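Local coordinates for intracellular protein transport protein USO1 (Saccharomyces cerevisiae S288c, PDB 6LSU), which is required for protein transport from the endoplasmic reticulum to the Golgi complex, acting as a membrane tether with a globular head and a coiled-coil tail, at residues K17-S20 with V21-I25; H532-S535 with E536-R539; L259-N262 with I263-N267; K656-G659 with K660-A664; I576-P579 with I580-T584. One frame throughout, in Å; residues are numbered along the deposited sequence.

Contact 1. Residues K17-S20 with V21-I25; sequences KIQS and VDETI
The opening turns of the first modelled helix, 17-34, begin with K17 bonded to V21 and then widen into a pi-type turn. V21 N donates to K17 O at 3.1 Å, an almost straight bond of 174°. D22 N to I18 O and E23 N to Q19 O, at 2.8 Å, keep the four-residue spacing, with E23 N above the carbonyl plane. The shift begins with T24. T24 N bonds Q19 O weakly, five residues back, and I25 N bonds S20 O with the same five-residue spacing at 2.8 Å. On one flank, K17 CG meets V21 CG2 at 3.9 Å. V21 CG1 is anti to the backbone N (chi1 179°), which leaves CG2 beside that nitrogen and turned back to the lysine stem. Q19 and E23 run obliquely past each other, with Q19 NE2 3.9 Å from E23 OE1 and the amide and carboxylate planes close to perpendicular. I25 CG1 lies 3.4 Å from S20 O. Cutting I25 back to an alanine is likely to open a gap against L48 and F51 and to leave the S20 carbonyl less covered. S20, T24 and I25 touch F51 of helix 38-54. V21 and I25 also reach S58 of helix 56-73, and Y55, between those two helices, touches K17, S20 and I25.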
loop_
_atom_site.group_PDB
_atom_site.type_symbol
_atom_site.label_atom_id
_atom_site.label_comp_id
_atom_site.label_asym_id
_atom_site.label_seq_id
_atom_site.Cartn_x
_atom_site.Cartn_y
_atom_site.Cartn_z
ATOM N N LYS A 17 -19.237 -47.153 21.425
ATOM C CA LYS A 17 -19.896 -46.136 20.556
ATOM C C LYS A 17 -21.330 -46.602 20.269
ATOM O O LYS A 17 -22.257 -45.767 20.350
ATOM C CB LYS A 17 -19.093 -45.874 19.271
ATOM C CG LYS A 17 -19.725 -44.833 18.348
ATOM C CD LYS A 17 -18.834 -44.295 17.247
ATOM C CE LYS A 17 -19.548 -43.229 16.440
ATOM N NZ LYS A 17 -18.777 -42.840 15.239
ATOM N N ILE A 18 -21.501 -47.904 20.019
ATOM C CA ILE A 18 -22.755 -48.480 19.450
ATOM C C ILE A 18 -23.904 -48.271 20.454
ATOM O O ILE A 18 -25.002 -47.878 19.984
ATOM C CB ILE A 18 -22.563 -49.938 18.936
ATOM C CG1 ILE A 18 -23.799 -50.816 19.165
ATOM C CG2 ILE A 18 -21.292 -50.594 19.480
ATOM C CD1 ILE A 18 -23.809 -52.092 18.363
ATOM N N GLN A 19 -23.675 -48.403 21.768
ATOM C CA GLN A 19 -24.751 -48.170 22.778
ATOM C C GLN A 19 -25.102 -46.672 22.881
ATOM O O GLN A 19 -26.302 -46.354 23.150
ATOM C CB GLN A 19 -24.379 -48.716 24.160
ATOM C CG GLN A 19 -25.498 -48.534 25.187
ATOM C CD GLN A 19 -25.075 -48.856 26.599
ATOM O OE1 GLN A 19 -23.925 -49.206 26.860
ATOM N NE2 GLN A 19 -26.013 -48.729 27.525
ATOM N N SER A 20 -24.121 -45.777 22.714
ATOM C CA SER A 20 -24.266 -44.317 22.971
ATOM C C SER A 20 -25.173 -43.691 21.897
ATOM O O SER A 20 -26.142 -42.923 22.245
ATOM C CB SER A 20 -22.908 -43.632 23.009
ATOM O OG SER A 20 -22.043 -44.230 23.965
ATOM N N VAL A 21 -24.845 -44.025 20.642
ATOM C CA VAL A 21 -25.524 -43.586 19.388
ATOM C C VAL A 21 -26.933 -44.181 19.337
ATOM O O VAL A 21 -27.880 -43.424 19.038
ATOM C CB VAL A 21 -24.709 -43.990 18.143
ATOM C CG1 VAL A 21 -25.396 -43.573 16.854
ATOM C CG2 VAL A 21 -23.300 -43.414 18.170
ATOM N N ASP A 22 -27.065 -45.477 19.631
ATOM C CA ASP A 22 -28.331 -46.235 19.469
ATOM C C ASP A 22 -29.263 -45.995 20.665
ATOM O O ASP A 22 -30.501 -45.974 20.435
ATOM C CB ASP A 22 -28.055 -47.724 19.224
ATOM C CG ASP A 22 -29.074 -48.393 18.318
ATOM O OD1 ASP A 22 -30.122 -47.747 18.036
ATOM O OD2 ASP A 22 -28.823 -49.555 17.918
ATOM N N GLU A 23 -28.733 -45.831 21.887
ATOM C CA GLU A 23 -29.577 -45.855 23.121
ATOM C C GLU A 23 -29.545 -44.487 23.820
ATOM O O GLU A 23 -30.644 -43.892 23.946
ATOM C CB GLU A 23 -29.193 -47.021 24.040
ATOM C CG GLU A 23 -30.397 -47.747 24.642
ATOM C CD GLU A 23 -30.261 -49.244 24.936
ATOM O OE1 GLU A 23 -29.181 -49.701 25.410
ATOM O OE2 GLU A 23 -31.254 -49.965 24.685
ATOM N N THR A 24 -28.372 -43.982 24.234
ATOM C CA THR A 24 -28.277 -42.851 25.204
ATOM C C THR A 24 -28.631 -41.515 24.530
ATOM O O THR A 24 -29.553 -40.798 24.990
ATOM C CB THR A 24 -26.895 -42.773 25.863
ATOM O OG1 THR A 24 -26.280 -44.063 25.863
ATOM C CG2 THR A 24 -26.987 -42.248 27.280
ATOM N N ILE A 25 -27.908 -41.154 23.479
ATOM C CA ILE A 25 -28.078 -39.817 22.833
ATOM C C ILE A 25 -29.527 -39.626 22.382
ATOM O O ILE A 25 -30.164 -38.584 22.647
ATOM C CB ILE A 25 -27.094 -39.641 21.669
ATOM C CG1 ILE A 25 -25.640 -39.574 22.154
ATOM C CG2 ILE A 25 -27.495 -38.424 20.836
ATOM C CD1 ILE A 25 -24.625 -39.840 21.061
#

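Contact 2. Residues H532-S535 with E536-R539; sequences HKYS and EELR
E537 OE2 approaches the Y534 ring obliquely, 4.4 Å from Y534 CD1, a loose contact. The ring also meets F439, with the planes at about 50°. The R539 guanidinium has S535 OG at its edge, near its plane, with R539 NE 3.8 Å from that oxygen. A type II beta turn from H532 to S535 leads into helix 535-543 of the head region, and both pairs bridge that entry. NE and OG share an acceptor: both donate to F528 O, the serine weakly. NH1 of R539 bonds W589 O and makes a long, weak ion pair with D593. The arginine chain runs extended from CG to NE, with CG beside the backbone N (chi1 -73°), and this carries the guanidinium past the serine. A leucine in its place would probably leave the carbonyls of F528 and W589 without these donors and D593 without its weak, distant partner. On the other flank, L538 reaches Q442 and L446 of helix 439-459. At the helix start, Y534 O takes a weak bond from E537 N at 3.2 Å. L538 N adds another weak one to S535 O, and L538 CB covers the same oxygen from 3.4 Å. R539 N also bonds S535 O, at 2.9 Å and 172°.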
loop_
_atom_site.group_PDB
_atom_site.type_symbol
_atom_site.label_atom_id
_atom_site.label_comp_id
_atom_site.label_asym_id
_atom_site.label_seq_id
_atom_site.Cartn_x
_atom_site.Cartn_y
_atom_site.Cartn_z
ATOM N N HIS A 532 2.572 15.614 -21.720
ATOM C CA HIS A 532 2.476 16.713 -20.713
ATOM C C HIS A 532 2.254 18.061 -21.418
ATOM O O HIS A 532 2.831 18.280 -22.514
ATOM C CB HIS A 532 3.716 16.781 -19.803
ATOM C CG HIS A 532 3.517 16.282 -18.407
ATOM N ND1 HIS A 532 4.060 16.931 -17.304
ATOM C CD2 HIS A 532 2.877 15.191 -17.929
ATOM C CE1 HIS A 532 3.735 16.268 -16.208
ATOM N NE2 HIS A 532 3.012 15.192 -16.565
ATOM N N LYS A 533 1.451 18.921 -20.782
ATOM C CA LYS A 533 1.202 20.343 -21.146
ATOM C C LYS A 533 2.464 21.189 -20.934
ATOM O O LYS A 533 2.933 21.271 -19.760
ATOM C CB LYS A 533 0.090 20.918 -20.265
ATOM C CG LYS A 533 0.197 20.591 -18.774
ATOM C CD LYS A 533 -0.754 19.497 -18.295
ATOM C CE LYS A 533 -1.207 19.702 -16.864
ATOM N NZ LYS A 533 -2.681 19.618 -16.740
ATOM N N TYR A 534 2.969 21.799 -22.019
ATOM C CA TYR A 534 4.137 22.723 -22.046
ATOM C C TYR A 534 5.440 22.002 -21.657
ATOM O O TYR A 534 6.383 22.691 -21.190
ATOM C CB TYR A 534 3.897 23.922 -21.119
ATOM C CG TYR A 534 2.752 24.811 -21.526
ATOM C CD1 TYR A 534 2.819 25.565 -22.689
ATOM C CD2 TYR A 534 1.601 24.902 -20.754
ATOM C CE1 TYR A 534 1.773 26.389 -23.075
ATOM C CE2 TYR A 534 0.544 25.719 -21.126
ATOM C CZ TYR A 534 0.631 26.466 -22.290
ATOM O OH TYR A 534 -0.414 27.269 -22.645
ATOM N N SER A 535 5.540 20.683 -21.885
ATOM C CA SER A 535 6.793 19.912 -21.637
ATOM C C SER A 535 7.961 20.567 -22.405
ATOM O O SER A 535 9.086 20.602 -21.870
ATOM C CB SER A 535 6.641 18.431 -21.957
ATOM O OG SER A 535 6.903 18.132 -23.321
ATOM N N GLU A 536 7.694 21.121 -23.590
ATOM C CA GLU A 536 8.719 21.790 -24.435
ATOM C C GLU A 536 9.521 22.788 -23.588
ATOM O O GLU A 536 10.737 22.690 -23.543
ATOM C CB GLU A 536 8.067 22.457 -25.645
ATOM C CG GLU A 536 8.936 22.376 -26.888
ATOM C CD GLU A 536 8.303 22.904 -28.167
ATOM O OE1 GLU A 536 7.096 22.642 -28.385
ATOM O OE2 GLU A 536 9.019 23.580 -28.942
ATOM N N GLU A 537 8.859 23.689 -22.877
ATOM C CA GLU A 537 9.524 24.708 -22.031
ATOM C C GLU A 537 10.489 24.044 -21.060
ATOM O O GLU A 537 11.564 24.626 -20.811
ATOM C CB GLU A 537 8.526 25.484 -21.184
ATOM C CG GLU A 537 8.754 26.994 -21.195
ATOM C CD GLU A 537 7.612 27.777 -21.832
ATOM O OE1 GLU A 537 7.428 28.959 -21.454
ATOM O OE2 GLU A 537 6.888 27.200 -22.702
ATOM N N LEU A 538 10.098 22.913 -20.470
ATOM C CA LEU A 538 10.885 22.244 -19.414
ATOM C C LEU A 538 12.102 21.599 -20.093
ATOM O O LEU A 538 13.226 21.715 -19.570
ATOM C CB LEU A 538 10.009 21.208 -18.702
ATOM C CG LEU A 538 8.775 21.738 -17.977
ATOM C CD1 LEU A 538 7.828 20.589 -17.636
ATOM C CD2 LEU A 538 9.160 22.484 -16.713
ATOM N N ARG A 539 11.883 20.927 -21.221
ATOM C CA ARG A 539 12.984 20.344 -22.039
ATOM C C ARG A 539 14.028 21.431 -22.308
ATOM O O ARG A 539 15.211 21.269 -21.900
ATOM C CB ARG A 539 12.412 19.732 -23.320
ATOM C CG ARG A 539 11.649 18.436 -23.081
ATOM C CD ARG A 539 10.842 18.001 -24.286
ATOM N NE ARG A 539 10.323 16.632 -24.237
ATOM C CZ ARG A 539 10.932 15.557 -24.769
ATOM N NH1 ARG A 539 12.104 15.668 -25.369
ATOM N NH2 ARG A 539 10.365 14.369 -24.708
#

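Contact 3. Residues L259-N262 with I263-N267; sequences LINN and ILKYN
L259 O accepts I263 N at 2.9 Å, and N261 O accepts two amides, L264 N and K265 N, as helix 251-264 runs out into a type II beta turn from L264 to N267. This is the junction of armadillo repeats 4 and 5. K265 N comes at N261 O nearly end-on at 2.9 Å. L264 N stands above the carbonyl plane. The side chains follow the same spacing of four. L259 CD1 meets I263 CD1 at 3.7 Å, the two chains crossing at a slant. I260 and L264 instead run alongside each other, I260 CG2 4.0 Å from L264 CD1. With chi1 at -176°, the N261 side chain points away from its own amide nitrogen, and OD1 comes within 3.4 Å of K265 CD. L259 and I263 face helix 233-244, while I260 and L264 press on I313 of helix 301-317 and on F274. N262 ND2 bonds N114 O. Q225 gathers the turn through the N262 and K265 carbonyls and N267 ND2, and N267 is the N-cap of helix 268-276, its OD1 accepting N270 N. Within the turn, K265 CG lies over the centre of the Y266 ring, 3.7 Å above its plane.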
loop_
_atom_site.group_PDB
_atom_site.type_symbol
_atom_site.label_atom_id
_atom_site.label_comp_id
_atom_site.label_asym_id
_atom_site.label_seq_id
_atom_site.Cartn_x
_atom_site.Cartn_y
_atom_site.Cartn_z
ATOM N N LEU A 259 -12.181 -2.185 11.609
ATOM C CA LEU A 259 -13.626 -1.944 11.427
ATOM C C LEU A 259 -13.829 -0.547 10.807
ATOM O O LEU A 259 -14.564 -0.438 9.792
ATOM C CB LEU A 259 -14.365 -2.126 12.763
ATOM C CG LEU A 259 -15.829 -1.719 12.727
ATOM C CD1 LEU A 259 -16.560 -2.501 11.640
ATOM C CD2 LEU A 259 -16.476 -1.888 14.092
ATOM N N ILE A 260 -13.161 0.493 11.311
ATOM C CA ILE A 260 -13.240 1.824 10.640
ATOM C C ILE A 260 -12.879 1.653 9.168
ATOM O O ILE A 260 -13.512 2.320 8.331
ATOM C CB ILE A 260 -12.349 2.872 11.319
ATOM C CG1 ILE A 260 -12.718 3.107 12.768
ATOM C CG2 ILE A 260 -12.413 4.187 10.538
ATOM C CD1 ILE A 260 -11.920 4.275 13.398
ATOM N N ASN A 261 -11.899 0.816 8.863
ATOM C CA ASN A 261 -11.435 0.621 7.478
ATOM C C ASN A 261 -12.571 0.007 6.664
ATOM O O ASN A 261 -12.843 0.536 5.591
ATOM C CB ASN A 261 -10.132 -0.197 7.447
ATOM C CG ASN A 261 -9.571 -0.336 6.052
ATOM O OD1 ASN A 261 -10.183 -1.005 5.208
ATOM N ND2 ASN A 261 -8.442 0.309 5.814
ATOM N N ASN A 262 -13.189 -1.068 7.138
ATOM C CA ASN A 262 -14.234 -1.810 6.391
ATOM C C ASN A 262 -15.491 -0.936 6.226
ATOM O O ASN A 262 -16.208 -1.127 5.212
ATOM C CB ASN A 262 -14.600 -3.126 7.077
ATOM C CG ASN A 262 -13.543 -4.204 6.961
ATOM O OD1 ASN A 262 -12.773 -4.253 6.006
ATOM N ND2 ASN A 262 -13.521 -5.103 7.916
ATOM N N ILE A 263 -15.778 -0.005 7.156
ATOM C CA ILE A 263 -16.967 0.886 7.014
ATOM C C ILE A 263 -16.721 1.953 5.925
ATOM O O ILE A 263 -17.763 2.468 5.403
ATOM C CB ILE A 263 -17.309 1.528 8.372
ATOM C CG1 ILE A 263 -17.735 0.503 9.415
ATOM C CG2 ILE A 263 -18.341 2.631 8.226
ATOM C CD1 ILE A 263 -17.543 0.986 10.829
ATOM N N LEU A 264 -15.446 2.318 5.618
ATOM C CA LEU A 264 -15.079 3.416 4.654
ATOM C C LEU A 264 -14.687 2.888 3.272
ATOM O O LEU A 264 -14.951 3.562 2.282
ATOM C CB LEU A 264 -13.924 4.263 5.205
ATOM C CG LEU A 264 -14.188 4.936 6.551
ATOM C CD1 LEU A 264 -13.051 5.829 6.937
ATOM C CD2 LEU A 264 -15.474 5.729 6.503
ATOM N N LYS A 265 -14.069 1.714 3.194
ATOM C CA LYS A 265 -13.560 1.156 1.914
ATOM C C LYS A 265 -14.703 1.223 0.913
ATOM O O LYS A 265 -15.749 0.628 1.170
ATOM C CB LYS A 265 -13.029 -0.273 2.089
ATOM C CG LYS A 265 -11.883 -0.645 1.142
ATOM C CD LYS A 265 -10.522 -0.662 1.825
ATOM C CE LYS A 265 -9.308 -0.788 0.916
ATOM N NZ LYS A 265 -8.049 -0.754 1.708
ATOM N N TYR A 266 -14.529 1.986 -0.156
ATOM C CA TYR A 266 -15.399 2.006 -1.365
ATOM C C TYR A 266 -16.728 2.725 -1.112
ATOM O O TYR A 266 -17.648 2.664 -1.974
ATOM C CB TYR A 266 -15.682 0.579 -1.834
ATOM C CG TYR A 266 -14.440 -0.234 -2.090
ATOM C CD1 TYR A 266 -13.352 0.317 -2.759
ATOM C CD2 TYR A 266 -14.351 -1.557 -1.677
ATOM C CE1 TYR A 266 -12.207 -0.427 -3.012
ATOM C CE2 TYR A 266 -13.216 -2.313 -1.924
ATOM C CZ TYR A 266 -12.139 -1.746 -2.587
ATOM O OH TYR A 266 -11.015 -2.484 -2.818
ATOM N N ASN A 267 -16.831 3.429 0.003
ATOM C CA ASN A 267 -18.078 4.071 0.446
ATOM C C ASN A 267 -17.794 5.564 0.599
ATOM O O ASN A 267 -17.511 6.003 1.758
ATOM C CB ASN A 267 -18.579 3.385 1.716
ATOM C CG ASN A 267 -20.072 3.520 1.912
ATOM O OD1 ASN A 267 -20.621 4.618 1.840
ATOM N ND2 ASN A 267 -20.730 2.398 2.175
#

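Contact 4. Residues K656-G659 with K660-A664; sequences KTLG and KDNYA
L658 meets N662 twice, through its carbonyl and through its side chain. L658 O is 3.2 Å from N662 CB, and L658 CD2 is 3.9 Å from N662 ND2. A chi1 of -165° places the N662 amide on the side of its own carbonyl carbon, turned back to the leucine, and the two chains cross at a slant. The rest of the L658 side chain packs on L611 and S614 of helix 604-614 and on Y615. G659 comes next. It is the first residue to leave helix 647-658 and the N-cap position of helix 660-673. Its phi is positive, 95°. A CB there would be jammed against L658 O, so these backbone angles call for glycine, and they let the chain break between the helices. G659 O then starts the new helix by accepting Y663 N at 3.1 Å, in a nearly straight bond of 173°. Y663 CB lies 3.6 Å from G659 O. The tyrosine ring leads away, and its OH bonds I716 O near the chain end, beside A719 and L720. Across the join the polar link is thus backbone to backbone, from Y663 N to G659 O, and L658 and N662 meet through van der Waals contact.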
loop_
_atom_site.group_PDB
_atom_site.type_symbol
_atom_site.label_atom_id
_atom_site.label_comp_id
_atom_site.label_asym_id
_atom_site.label_seq_id
_atom_site.Cartn_x
_atom_site.Cartn_y
_atom_site.Cartn_z
ATOM N N LYS A 656 26.020 2.568 -43.575
ATOM C CA LYS A 656 27.253 1.922 -44.097
ATOM C C LYS A 656 27.906 1.113 -42.959
ATOM O O LYS A 656 28.181 -0.079 -43.188
ATOM C CB LYS A 656 28.199 2.947 -44.743
ATOM C CG LYS A 656 27.770 3.425 -46.128
ATOM C CD LYS A 656 28.686 4.491 -46.725
ATOM C CE LYS A 656 28.137 5.150 -47.976
ATOM N NZ LYS A 656 28.017 4.201 -49.112
ATOM N N THR A 657 28.112 1.725 -41.783
ATOM C CA THR A 657 28.746 1.087 -40.595
ATOM C C THR A 657 27.909 -0.068 -40.053
ATOM O O THR A 657 28.476 -1.154 -39.916
ATOM C CB THR A 657 28.970 2.036 -39.407
ATOM O OG1 THR A 657 27.889 2.957 -39.255
ATOM C CG2 THR A 657 30.213 2.882 -39.535
ATOM N N LEU A 658 26.631 0.146 -39.731
ATOM C CA LEU A 658 25.842 -0.861 -38.963
ATOM C C LEU A 658 24.996 -1.722 -39.895
ATOM O O LEU A 658 24.931 -2.907 -39.639
ATOM C CB LEU A 658 24.974 -0.178 -37.898
ATOM C CG LEU A 658 25.704 0.090 -36.581
ATOM C CD1 LEU A 658 24.838 0.878 -35.609
ATOM C CD2 LEU A 658 26.188 -1.211 -35.945
ATOM N N GLY A 659 24.340 -1.129 -40.890
ATOM C CA GLY A 659 23.461 -1.858 -41.826
ATOM C C GLY A 659 22.002 -1.804 -41.401
ATOM O O GLY A 659 21.723 -1.985 -40.211
ATOM N N LYS A 660 21.108 -1.605 -42.364
ATOM C CA LYS A 660 19.639 -1.474 -42.174
ATOM C C LYS A 660 19.099 -2.745 -41.506
ATOM O O LYS A 660 18.134 -2.629 -40.743
ATOM C CB LYS A 660 18.893 -1.229 -43.497
ATOM C CG LYS A 660 19.606 -0.381 -44.552
ATOM C CD LYS A 660 20.589 -1.183 -45.420
ATOM C CE LYS A 660 21.408 -0.352 -46.388
ATOM N NZ LYS A 660 22.580 -1.111 -46.887
ATOM N N ASP A 661 19.671 -3.915 -41.802
ATOM C CA ASP A 661 19.203 -5.202 -41.221
ATOM C C ASP A 661 19.692 -5.272 -39.767
ATOM O O ASP A 661 18.885 -5.565 -38.900
ATOM C CB ASP A 661 19.610 -6.418 -42.073
ATOM C CG ASP A 661 18.779 -6.609 -43.343
ATOM O OD1 ASP A 661 17.967 -5.701 -43.679
ATOM O OD2 ASP A 661 18.944 -7.666 -43.996
ATOM N N ASN A 662 20.967 -5.002 -39.509
ATOM C CA ASN A 662 21.566 -5.232 -38.169
ATOM C C ASN A 662 20.893 -4.323 -37.127
ATOM O O ASN A 662 20.694 -4.765 -35.985
ATOM C CB ASN A 662 23.072 -4.979 -38.161
ATOM C CG ASN A 662 23.732 -5.559 -36.932
ATOM O OD1 ASN A 662 23.368 -6.657 -36.492
ATOM N ND2 ASN A 662 24.682 -4.821 -36.370
ATOM N N TYR A 663 20.596 -3.078 -37.509
ATOM C CA TYR A 663 19.835 -2.095 -36.714
ATOM C C TYR A 663 18.496 -2.716 -36.325
ATOM O O TYR A 663 18.290 -2.990 -35.111
ATOM C CB TYR A 663 19.641 -0.800 -37.501
ATOM C CG TYR A 663 18.715 0.183 -36.829
ATOM C CD1 TYR A 663 19.172 1.038 -35.843
ATOM C CD2 TYR A 663 17.375 0.232 -37.160
ATOM C CE1 TYR A 663 18.327 1.947 -35.227
ATOM C CE2 TYR A 663 16.516 1.123 -36.547
ATOM C CZ TYR A 663 16.992 1.986 -35.585
ATOM O OH TYR A 663 16.138 2.865 -35.006
ATOM N N ALA A 664 17.634 -2.958 -37.317
ATOM C CA ALA A 664 16.284 -3.525 -37.111
ATOM C C ALA A 664 16.414 -4.766 -36.231
ATOM O O ALA A 664 15.564 -4.936 -35.346
ATOM C CB ALA A 664 15.596 -3.834 -38.421
#

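Contact 5. Residues I576-P579 with I580-T584; sequences IRIP and ISYLT
I576 and I580 run alongside each other in one direction, with I576 CG1 3.6 Å from I580 CD1. I580 keeps CG1 beside its own backbone N (chi1 -66°), which lays the branch over I576 O. I578 and Y582 pair in the same manner, I578 CG2 3.9 Å from Y582 CE2. Y582 CD2 comes at 3.3 Å to I578 O, which lies obliquely to the ring. The third pair is looser: P579 CB to L583 CD1 is 4.5 Å, and L583 leans its CG on P579 O instead. These pairs lie on helix 577-590 of armadillo repeat 9, whose sides pack on several helices. P579, I580 and L583 all touch I624 of helix 622-637, while S581 meets L517 and T521 of helix 514-528. Y582 wedges against I563, L566 and L567 of helix 559-568, with L567 also touching L583. P579 sits in the first turn, where a missing N-H costs no helical bond. The guanidinium of R577 forms salt bridges with D575 and D692. The R577 carbonyl oxygen is gripped twice by S581: S581 N at 2.8 Å runs nearly along the C=O, and S581 OG at 3.1 Å donates from above the carbonyl plane. T584 also grips I580 O twice, its N and OG1 reaching that oxygen from opposite faces of the carbonyl plane.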
loop_
_atom_site.group_PDB
_atom_site.type_symbol
_atom_site.label_atom_id
_atom_site.label_comp_id
_atom_site.label_asym_id
_atom_site.label_seq_id
_atom_site.Cartn_x
_atom_site.Cartn_y
_atom_site.Cartn_z
ATOM N N ILE A 576 25.281 -1.927 -14.702
ATOM C CA ILE A 576 24.803 -1.694 -16.090
ATOM C C ILE A 576 23.636 -0.711 -16.009
ATOM O O ILE A 576 23.208 -0.129 -17.084
ATOM C CB ILE A 576 24.474 -3.016 -16.812
ATOM C CG1 ILE A 576 22.991 -3.368 -16.774
ATOM C CG2 ILE A 576 25.327 -4.151 -16.273
ATOM C CD1 ILE A 576 22.640 -4.598 -17.578
ATOM N N ARG A 577 23.173 -0.486 -14.782
ATOM C CA ARG A 577 22.106 0.490 -14.461
ATOM C C ARG A 577 22.555 1.864 -14.972
ATOM O O ARG A 577 21.837 2.452 -15.812
ATOM C CB ARG A 577 21.832 0.433 -12.957
ATOM C CG ARG A 577 20.746 -0.559 -12.579
ATOM C CD ARG A 577 20.590 -0.682 -11.083
ATOM N NE ARG A 577 21.438 -1.764 -10.638
ATOM C CZ ARG A 577 21.044 -3.013 -10.472
ATOM N NH1 ARG A 577 19.785 -3.365 -10.696
ATOM N NH2 ARG A 577 21.926 -3.903 -10.059
ATOM N N ILE A 578 23.765 2.279 -14.590
ATOM C CA ILE A 578 24.365 3.603 -14.922
ATOM C C ILE A 578 24.248 3.913 -16.408
ATOM O O ILE A 578 23.680 4.949 -16.764
ATOM C CB ILE A 578 25.806 3.650 -14.401
ATOM C CG1 ILE A 578 25.826 3.307 -12.920
ATOM C CG2 ILE A 578 26.451 4.985 -14.705
ATOM C CD1 ILE A 578 27.114 3.682 -12.197
ATOM N N PRO A 579 24.821 3.072 -17.312
ATOM C CA PRO A 579 24.662 3.236 -18.761
ATOM C C PRO A 579 23.214 3.218 -19.252
ATOM O O PRO A 579 22.892 4.009 -20.116
ATOM C CB PRO A 579 25.321 2.000 -19.386
ATOM C CG PRO A 579 26.224 1.451 -18.318
ATOM C CD PRO A 579 25.682 1.925 -16.985
ATOM N N ILE A 580 22.382 2.318 -18.723
ATOM C CA ILE A 580 20.938 2.192 -19.145
ATOM C C ILE A 580 20.215 3.513 -18.827
ATOM O O ILE A 580 19.385 4.006 -19.652
ATOM C CB ILE A 580 20.244 1.007 -18.446
ATOM C CG1 ILE A 580 20.837 -0.330 -18.893
ATOM C CG2 ILE A 580 18.741 1.063 -18.674
ATOM C CD1 ILE A 580 20.233 -1.540 -18.189
ATOM N N SER A 581 20.572 4.116 -17.698
ATOM C CA SER A 581 19.901 5.331 -17.210
ATOM C C SER A 581 20.205 6.454 -18.182
ATOM O O SER A 581 19.227 6.980 -18.743
ATOM C CB SER A 581 20.279 5.623 -15.789
ATOM O OG SER A 581 19.766 4.610 -14.941
ATOM N N TYR A 582 21.491 6.756 -18.436
ATOM C CA TYR A 582 21.897 7.758 -19.483
ATOM C C TYR A 582 21.276 7.410 -20.829
ATOM O O TYR A 582 20.656 8.314 -21.432
ATOM C CB TYR A 582 23.405 7.845 -19.681
ATOM C CG TYR A 582 24.153 8.451 -18.526
ATOM C CD1 TYR A 582 23.937 9.765 -18.132
ATOM C CD2 TYR A 582 25.094 7.708 -17.828
ATOM C CE1 TYR A 582 24.590 10.308 -17.027
ATOM C CE2 TYR A 582 25.789 8.232 -16.745
ATOM C CZ TYR A 582 25.533 9.545 -16.337
ATOM O OH TYR A 582 26.250 10.067 -15.278
ATOM N N LEU A 583 21.393 6.161 -21.279
ATOM C CA LEU A 583 20.969 5.812 -22.663
ATOM C C LEU A 583 19.470 6.051 -22.840
ATOM O O LEU A 583 19.111 6.883 -23.714
ATOM C CB LEU A 583 21.361 4.362 -22.970
ATOM C CG LEU A 583 22.803 4.215 -23.432
ATOM C CD1 LEU A 583 23.272 2.792 -23.257
ATOM C CD2 LEU A 583 22.936 4.686 -24.866
ATOM N N THR A 584 18.639 5.409 -22.011
ATOM C CA THR A 584 17.146 5.539 -21.995
ATOM C C THR A 584 16.755 7.022 -21.807
ATOM O O THR A 584 15.786 7.507 -22.483
ATOM C CB THR A 584 16.553 4.719 -20.843
ATOM O OG1 THR A 584 17.117 5.098 -19.573
ATOM C CG2 THR A 584 16.800 3.240 -21.001
#

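Overall arrangement
The contacts come along the chain in the order 1, 3, 2, 5, 4. All are local, within one helix or at a helix end, and none touches another. Contact 1 lies at the N-terminal tip of the elongated helical head, its centre about 50 Å from that of contact 3. Contact 3 is the nearest to the chain's centre. Contacts 2, 4 and 5 cluster in the C-terminal half: centres of 2 and 5 are about 23 Å apart, and of 4 and 5 about 22 Å. Contact 2 is linked to helix 577-590, the helix of contact 5. Contacts 1 and 4, about 89 Å apart between centres, mark how far the stacked helices extend.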